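Local coordinates for E2A dna-binding protein (Human adenovirus 5, PDB 2WB0) that binds single-stranded DNA and promotes the elongation phase of adenoviral strand-displacement replication, unwinding the template without ATP by forming multimers, at residues 91-96 against 324-329; 34-39 against 85-90. All coordinates share one frame; numbering follows the deposited sequence.

Overall arrangement
The two contacts follow one another along the chain: 85-90 of contact 2 runs directly into 91-96 of contact 1, their centres about 13 Å apart. Contact 1 lies deeper, about 11 Å from the centre of the chain, and sets the start of strand 95-99 beside the chain that follows helix 300-315. Contact 2, about 20 Å from that centre, joins two loops. Both are partly buried, but their chemistry differs. In contact 1, apolar side chains pack beside a turn wound round a carboxylate, with a water as bridge. Contact 2 rests on a proline laid over two aromatic rings, with one weak hydroxyl bond.

Contact 1: 91-96 against 324-329; sequences EPTGCA and MVVPEF
Glu91 meets the ring of Pro327 tip to tip, its CG 4.0 Å from Pro327 CG, while the carboxylate touches Pro327 CD. The chain of Glu91 bends back after CG, and the carboxylate is held by its own loop. Thr93 OG1 donates to Glu91 OE2 at 2.7 Å on the syn side, and Thr93 N comes to the same oxygen from well above the carboxylate plane (47° out of it). Gly94 N reaches the other oxygen, Glu91 OE1, at 2.8 Å. A water adds a third donor to Glu91 OE2, and its second hydrogen goes to Val325 O at 2.8 Å, tying the two segments together. Thr93 OG1 sits between the backbone N and the carbonyl carbon (chi1 68°), from where it also accepts from Cys95 N and closes an ST turn. The methyl branch of Thr93 meets the tip of Met324 instead, Thr93 CG2 to Met324 SD 3.7 Å.

Beyond this turn the chain enters strand 95-99, which pairs antiparallel with 216-220. Residues 326-329 run beside it in the same direction, and Pro327 and Phe329 both share backbone hydrogen bonds with Leu97, in a manner resembling parallel pairing, although 324-329 forms no regular strand. Val326 directs CG1 onto the backbone there, 3.5 Å from Ala96 CA, and the same methyl touches Cys95 CB. Next to it, Ala96 CA lies 3.0 Å from Pro327 O in a CA-H...O contact, bent to 125° at the hydrogen. Ala96 CB meets Phe329 CB and lies at the edge of the Phe329 ring; the Phe329 side chain is about 9 Å from a bound zinc ion and packs on Leu112 and Met219.

Contact 2: 34-39 against 85-90; sequences LLPDQV and VTYKHH
Leu34 O receives a weak hydrogen bond from Tyr87 OH, 2.7 Å long, and the loop that presents this carbonyl is itself gripped at Gln38 OE1. That amide oxygen, Gln38 OE1, takes Leu35 N at 3.1 Å, nearly straight at 165°, and also Lys33 N. Gln38 N in turn reaches back to Leu35 O at 2.9 Å, closing the type I turn from Leu35 to Gln38 that carries Pro36 at its second position.

Pro36 is the apolar centre of the contact. Its ring crosses Tyr87 at about a right angle, with Pro36 CD 3.6 Å from the centroid of the phenol ring and only 3° off the ring normal, a CH-pi contact over the middle of the face. Pro36 CG leans toward the Tyr87 CG end and also covers one face of the His90 imidazole, nearer its rim, at 3.9 Å from the centroid. Pro36 CB continues the packing against His90 CB at 3.5 Å. Tyr87 and His90 are the ends of a type II turn, closed by His90 N to Tyr87 O, and both direct CB toward the proline's segment. In Tyr87, chi1 of -63° puts CG beside the backbone N, and a nearly perpendicular chi2 turns the ring face to Pro36.

At the far end of the phenol, Leu35 CD1 approaches Tyr87 OH at 4.0 Å. Leu34 and Val85 meet tip to tip, CD1 to CG1 3.7 Å, and this pair is buried.

Within the all-alpha domain, away from the zinc sites, the contact joins the loop between helices 26-31 and 40-53 to the one between helix 64-83 and strand 95-99. Helix 7-21 lies against it, with Trp8 touching both Leu34 and Tyr87, while Tyr87 also meets Gln80 of helix 64-83.

Contact 1: 91-96 against 324-329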
# COMPACT_ATOMS: atom_id res chain seq x y z
N GLU A 91 -8.78 12.41 2.82
CA GLU A 91 -8.70 11.92 1.43
C GLU A 91 -9.16 10.46 1.53
O GLU A 91 -8.71 9.77 2.38
CB GLU A 91 -7.29 12.07 0.88
CG GLU A 91 -7.15 11.75 -0.61
CD GLU A 91 -7.09 10.21 -0.80
OE1 GLU A 91 -6.51 9.52 0.10
OE2 GLU A 91 -7.61 9.71 -1.79
N PRO A 92 -10.13 10.03 0.70
CA PRO A 92 -10.81 8.71 0.92
C PRO A 92 -9.97 7.48 0.56
O PRO A 92 -10.12 6.44 1.23
CB PRO A 92 -12.03 8.74 -0.03
CG PRO A 92 -11.58 9.75 -1.12
CD PRO A 92 -10.72 10.79 -0.41
N THR A 93 -9.13 7.56 -0.47
CA THR A 93 -8.41 6.28 -0.87
C THR A 93 -7.41 5.82 0.17
O THR A 93 -7.19 4.61 0.31
CB THR A 93 -7.72 6.34 -2.25
OG1 THR A 93 -6.63 7.25 -2.23
CG2 THR A 93 -8.79 6.77 -3.44
N GLY A 94 -6.77 6.78 0.83
CA GLY A 94 -5.68 6.49 1.79
C GLY A 94 -4.44 6.03 1.06
O GLY A 94 -3.64 5.29 1.63
N CYS A 95 -4.31 6.40 -0.23
CA CYS A 95 -3.22 5.95 -1.08
C CYS A 95 -2.62 7.17 -1.78
O CYS A 95 -3.16 8.31 -1.65
CB CYS A 95 -3.73 5.02 -2.20
SG CYS A 95 -4.40 3.47 -1.71
N ALA A 96 -1.49 6.95 -2.47
CA ALA A 96 -0.77 7.95 -3.31
C ALA A 96 -0.10 7.21 -4.48
O ALA A 96 -0.04 5.99 -4.51
CB ALA A 96 0.28 8.83 -2.50
N MET A 324 -11.39 10.68 -10.51
CA MET A 324 -11.01 10.32 -9.10
C MET A 324 -9.52 10.33 -9.13
O MET A 324 -8.91 9.57 -9.90
CB MET A 324 -11.58 8.92 -8.72
CG MET A 324 -11.55 8.55 -7.18
SD MET A 324 -9.87 8.24 -6.63
CE MET A 324 -9.66 6.59 -7.27
N VAL A 325 -8.91 11.25 -8.40
CA VAL A 325 -7.47 11.42 -8.42
C VAL A 325 -6.88 10.85 -7.13
O VAL A 325 -7.18 11.34 -6.03
CB VAL A 325 -7.10 12.96 -8.44
CG1 VAL A 325 -5.56 13.21 -8.37
CG2 VAL A 325 -7.79 13.66 -9.65
N VAL A 326 -6.04 9.81 -7.25
CA VAL A 326 -5.19 9.41 -6.11
C VAL A 326 -4.03 10.38 -6.10
O VAL A 326 -3.34 10.50 -7.12
CB VAL A 326 -4.64 8.02 -6.35
CG1 VAL A 326 -3.76 7.62 -5.16
CG2 VAL A 326 -5.82 7.06 -6.51
N PRO A 327 -3.77 11.07 -4.97
CA PRO A 327 -2.77 12.14 -4.91
C PRO A 327 -1.37 11.65 -5.27
O PRO A 327 -0.96 10.54 -4.83
CB PRO A 327 -2.74 12.54 -3.44
CG PRO A 327 -3.86 11.93 -2.82
CD PRO A 327 -4.50 10.93 -3.70
N GLU A 328 -0.64 12.46 -6.02
CA GLU A 328 0.72 12.11 -6.36
C GLU A 328 1.50 12.21 -5.08
O GLU A 328 1.31 13.14 -4.32
CB GLU A 328 1.29 13.07 -7.41
CG GLU A 328 1.46 12.43 -8.75
CD GLU A 328 2.96 12.25 -9.11
OE1 GLU A 328 3.65 11.33 -8.40
OE2 GLU A 328 3.48 12.91 -10.03
N PHE A 329 2.38 11.24 -4.80
CA PHE A 329 3.17 11.30 -3.59
C PHE A 329 4.26 12.36 -3.71
O PHE A 329 4.94 12.48 -4.73
CB PHE A 329 3.88 9.96 -3.33
CG PHE A 329 4.68 9.95 -2.06
CD1 PHE A 329 4.03 9.87 -0.84
CD2 PHE A 329 6.08 10.02 -2.07
CE1 PHE A 329 4.75 9.86 0.35
CE2 PHE A 329 6.80 10.02 -0.92
CZ PHE A 329 6.13 9.88 0.33
O HOH W 1 -8.73 11.20 -3.71

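Contact 2: 34-39 against 85-90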
# COMPACT_ATOMS: atom_id res chain seq x y z
N LEU A 34 -22.56 8.80 5.01
CA LEU A 34 -21.56 9.27 4.05
C LEU A 34 -20.39 9.99 4.74
O LEU A 34 -19.80 10.88 4.18
CB LEU A 34 -22.25 10.20 3.06
CG LEU A 34 -22.02 10.16 1.56
CD1 LEU A 34 -21.89 11.59 0.90
CD2 LEU A 34 -21.09 9.12 0.99
N LEU A 35 -20.06 9.62 5.97
CA LEU A 35 -19.00 10.27 6.69
C LEU A 35 -17.66 9.60 6.39
O LEU A 35 -17.65 8.42 6.05
CB LEU A 35 -19.28 10.14 8.18
CG LEU A 35 -19.97 11.25 9.00
CD1 LEU A 35 -20.21 12.59 8.39
CD2 LEU A 35 -21.01 10.80 9.94
N PRO A 36 -16.56 10.34 6.55
CA PRO A 36 -15.29 9.83 6.00
C PRO A 36 -14.82 8.51 6.61
O PRO A 36 -14.23 7.72 5.90
CB PRO A 36 -14.30 10.97 6.26
CG PRO A 36 -15.04 12.13 6.86
CD PRO A 36 -16.51 11.77 6.92
N ASP A 37 -15.11 8.23 7.88
CA ASP A 37 -14.67 6.94 8.49
C ASP A 37 -15.68 5.79 8.29
O ASP A 37 -15.47 4.65 8.73
CB ASP A 37 -14.24 7.10 9.99
CG ASP A 37 -15.42 7.03 10.99
OD1 ASP A 37 -16.62 7.27 10.68
OD2 ASP A 37 -15.10 6.75 12.18
N GLN A 38 -16.81 6.11 7.66
CA GLN A 38 -17.81 5.09 7.34
C GLN A 38 -17.48 4.31 6.08
O GLN A 38 -17.98 4.63 4.95
CB GLN A 38 -19.21 5.69 7.27
CG GLN A 38 -19.62 6.15 8.67
CD GLN A 38 -21.00 6.66 8.66
OE1 GLN A 38 -21.37 7.47 7.78
NE2 GLN A 38 -21.81 6.11 9.51
N VAL A 39 -16.69 3.26 6.27
CA VAL A 39 -16.24 2.44 5.13
C VAL A 39 -16.80 1.01 5.12
O VAL A 39 -16.98 0.41 4.04
CB VAL A 39 -14.70 2.39 5.03
CG1 VAL A 39 -14.30 1.40 3.90
CG2 VAL A 39 -14.12 3.78 4.79
N VAL A 85 -18.91 15.56 -2.91
CA VAL A 85 -18.64 15.79 -1.52
C VAL A 85 -17.17 15.54 -1.23
O VAL A 85 -16.64 14.59 -1.73
CB VAL A 85 -19.61 15.08 -0.52
CG1 VAL A 85 -20.83 14.49 -1.16
CG2 VAL A 85 -18.89 14.17 0.57
N THR A 86 -16.52 16.43 -0.49
CA THR A 86 -15.14 16.20 -0.02
C THR A 86 -15.12 16.66 1.43
O THR A 86 -15.78 17.69 1.80
CB THR A 86 -14.13 17.02 -0.82
OG1 THR A 86 -14.43 18.39 -0.61
CG2 THR A 86 -14.31 16.86 -2.33
N TYR A 87 -14.41 15.90 2.27
CA TYR A 87 -14.19 16.32 3.64
C TYR A 87 -12.73 16.68 3.70
O TYR A 87 -11.86 15.83 3.48
CB TYR A 87 -14.49 15.19 4.61
CG TYR A 87 -15.97 14.75 4.57
CD1 TYR A 87 -16.94 15.35 5.40
CD2 TYR A 87 -16.40 13.75 3.71
CE1 TYR A 87 -18.24 14.90 5.37
CE2 TYR A 87 -17.71 13.33 3.67
CZ TYR A 87 -18.64 13.93 4.50
OH TYR A 87 -19.97 13.53 4.49
N LYS A 88 -12.44 17.93 4.00
CA LYS A 88 -11.05 18.38 4.03
C LYS A 88 -10.25 17.55 5.03
O LYS A 88 -10.75 17.23 6.10
CB LYS A 88 -11.01 19.85 4.39
CG LYS A 88 -9.72 20.49 3.89
CD LYS A 88 -9.82 22.00 3.90
CE LYS A 88 -8.43 22.54 3.48
NZ LYS A 88 -8.12 23.80 4.25
N HIS A 89 -9.04 17.16 4.67
CA HIS A 89 -8.16 16.30 5.54
C HIS A 89 -8.59 14.83 5.69
O HIS A 89 -8.00 14.07 6.51
CB HIS A 89 -7.91 16.91 6.92
CG HIS A 89 -7.65 18.38 6.87
ND1 HIS A 89 -6.46 18.90 6.41
CD2 HIS A 89 -8.45 19.44 7.15
CE1 HIS A 89 -6.52 20.22 6.45
NE2 HIS A 89 -7.73 20.58 6.88
N HIS A 90 -9.61 14.44 4.93
CA HIS A 90 -10.02 13.03 4.84
C HIS A 90 -9.97 12.54 3.37
O HIS A 90 -10.98 12.18 2.79
CB HIS A 90 -11.43 12.82 5.42
CG HIS A 90 -11.52 13.19 6.87
ND1 HIS A 90 -11.32 12.28 7.90
CD2 HIS A 90 -11.74 14.40 7.47
CE1 HIS A 90 -11.44 12.91 9.06
NE2 HIS A 90 -11.68 14.20 8.83